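Local coordinates for double-stranded RNA-binding protein 1 (Arabidopsis thaliana, PDB 3ADG), which binds double-stranded RNA and assists DICER-LIKE 1 in the accurate processing of primary and precursor microRNAs in the nucleus, at residues F36-V40 / A59-A64. Numbering follows the deposited sequence.
Sequences FQSTV and AEQSAA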
loop_
_atom_site.group_PDB
_atom_site.type_symbol
_atom_site.label_atom_id
_atom_site.label_comp_id
_atom_site.label_asym_id
_atom_site.label_seq_id
_atom_site.Cartn_x
_atom_site.Cartn_y
_atom_site.Cartn_z
ATOM N N PHE A 36 10.807 -5.036 3.047
ATOM C CA PHE A 36 9.763 -4.062 3.288
ATOM C C PHE A 36 8.409 -4.693 3.025
ATOM O O PHE A 36 8.238 -5.457 2.078
ATOM C CB PHE A 36 9.952 -2.842 2.357
ATOM C CG PHE A 36 11.197 -2.032 2.643
ATOM C CD1 PHE A 36 12.446 -2.418 2.148
ATOM C CD2 PHE A 36 11.124 -0.866 3.408
ATOM C CE1 PHE A 36 13.596 -1.653 2.398
ATOM C CE2 PHE A 36 12.274 -0.106 3.673
ATOM C CZ PHE A 36 13.497 -0.495 3.191
ATOM N N GLN A 37 7.448 -4.288 3.843
ATOM C CA GLN A 37 6.063 -4.692 3.765
ATOM C C GLN A 37 5.309 -3.424 4.097
ATOM O O GLN A 37 5.796 -2.599 4.888
ATOM C CB GLN A 37 5.772 -5.774 4.806
ATOM C CG GLN A 37 4.455 -6.526 4.567
ATOM C CD GLN A 37 3.240 -5.958 5.335
ATOM O OE1 GLN A 37 3.375 -5.291 6.373
ATOM N NE2 GLN A 37 2.042 -6.260 4.833
ATOM N N SER A 38 4.134 -3.258 3.516
ATOM C CA SER A 38 3.356 -2.055 3.813
ATOM C C SER A 38 1.890 -2.408 4.062
ATOM O O SER A 38 1.362 -3.369 3.505
ATOM C CB SER A 38 3.479 -1.028 2.675
ATOM O OG SER A 38 2.646 0.087 2.910
ATOM N N THR A 39 1.250 -1.607 4.898
ATOM C CA THR A 39 -0.177 -1.667 5.102
ATOM C C THR A 39 -0.677 -0.317 4.677
ATOM O O THR A 39 -0.103 0.703 5.092
ATOM C CB THR A 39 -0.557 -1.914 6.582
ATOM O OG1 THR A 39 0.018 -3.146 7.023
ATOM C CG2 THR A 39 -2.111 -1.972 6.758
ATOM N N VAL A 40 -1.679 -0.322 3.806
ATOM C CA VAL A 40 -2.417 0.888 3.443
ATOM C C VAL A 40 -3.713 0.910 4.230
ATOM O O VAL A 40 -4.412 -0.126 4.350
ATOM C CB VAL A 40 -2.647 1.089 1.891
ATOM C CG1 VAL A 40 -3.567 0.032 1.300
ATOM C CG2 VAL A 40 -3.191 2.516 1.578
ATOM N N ALA A 59 6.621 -1.816 -1.808
ATOM C CA ALA A 59 5.691 -2.333 -0.792
ATOM C C ALA A 59 4.379 -1.560 -0.823
ATOM O O ALA A 59 3.305 -2.171 -0.802
ATOM C CB ALA A 59 6.338 -2.276 0.609
ATOM N N GLU A 60 4.469 -0.225 -0.851
ATOM C CA GLU A 60 3.286 0.628 -0.841
ATOM C C GLU A 60 2.443 0.347 -2.087
ATOM O O GLU A 60 1.217 0.197 -1.989
ATOM C CB GLU A 60 3.698 2.097 -0.771
ATOM C CG GLU A 60 4.336 2.433 0.582
ATOM C CD GLU A 60 4.827 3.883 0.650
ATOM O OE1 GLU A 60 5.010 4.495 -0.415
ATOM O OE2 GLU A 60 5.005 4.406 1.767
ATOM N N GLN A 61 3.105 0.239 -3.242
ATOM C CA GLN A 61 2.398 -0.093 -4.468
ATOM C C GLN A 61 1.662 -1.432 -4.342
ATOM O O GLN A 61 0.553 -1.574 -4.851
ATOM C CB GLN A 61 3.318 -0.098 -5.662
ATOM C CG GLN A 61 3.803 1.285 -6.006
ATOM C CD GLN A 61 2.756 2.169 -6.697
ATOM O OE1 GLN A 61 1.618 1.727 -6.993
ATOM N NE2 GLN A 61 3.144 3.440 -6.958
ATOM N N SER A 62 2.297 -2.413 -3.702
ATOM C CA SER A 62 1.695 -3.751 -3.520
ATOM C C SER A 62 0.435 -3.657 -2.607
ATOM O O SER A 62 -0.602 -4.260 -2.917
ATOM C CB SER A 62 2.740 -4.715 -2.961
ATOM O OG SER A 62 2.158 -5.976 -2.589
ATOM N N ALA A 63 0.552 -2.885 -1.529
ATOM C CA ALA A 63 -0.564 -2.636 -0.599
ATOM C C ALA A 63 -1.739 -1.996 -1.376
ATOM O O ALA A 63 -2.903 -2.414 -1.183
ATOM C CB ALA A 63 -0.127 -1.717 0.559
ATOM N N ALA A 64 -1.429 -0.994 -2.219
ATOM C CA ALA A 64 -2.461 -0.275 -3.000
ATOM C C ALA A 64 -3.136 -1.242 -3.975
ATOM O O ALA A 64 -4.360 -1.240 -4.095
ATOM C CB ALA A 64 -1.855 0.919 -3.735
#
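Two alanine methyls, Ala59 CB and Ala63 CB, one helical turn apart, bring the helix against the strand backbone. Ala59 CB lies 3.7 Å from Ser38 CB and also meets the peptide joining Gln37 to Ser38, with Gln37 C at 3.8 Å. Ala63 CB sits 3.7 Å from Ser38 O. The small methyls are consistent with the close approach of the axes of 36-40 and 59-64, 6.7 Å, their N-to-C directions 41° apart.

Apolar contacts extend this seam at both ends. Val40 CG1 lies between its backbone N and carbonyl carbon (chi1 67°), which places it 3.9 Å from Ala63 CB. The same methyl makes a van der Waals touch on the carbonyl, 3.5 Å from Ala63 O. Phe36 adds its CB, 4.1 Å from Ala59 CB, while its ring turns off from the helix. This is the alpha-beta-beta-beta-alpha fold of a double-stranded RNA-binding domain, the first in this protein: the central strand 35-42 of the antiparallel sheet packs on the C-terminal helix 56-71, and Val40 also reaches Leu9 of helix 5-15.

The polar side chains of Ser38 and Glu60 touch through a hydroxyl and an aliphatic carbon. With chi1 at 175°, the Ser38 hydroxyl swings across from its backbone N and OG rests 3.7 Å from Glu60 CG, but its hydrogen bond is with Glu24 O on the adjacent strand. Glu60 CD is trans to CA, and OE1 forms salt bridges with Lys6 of helix 5-15, which links the two helices, and with Arg56 of its own helix.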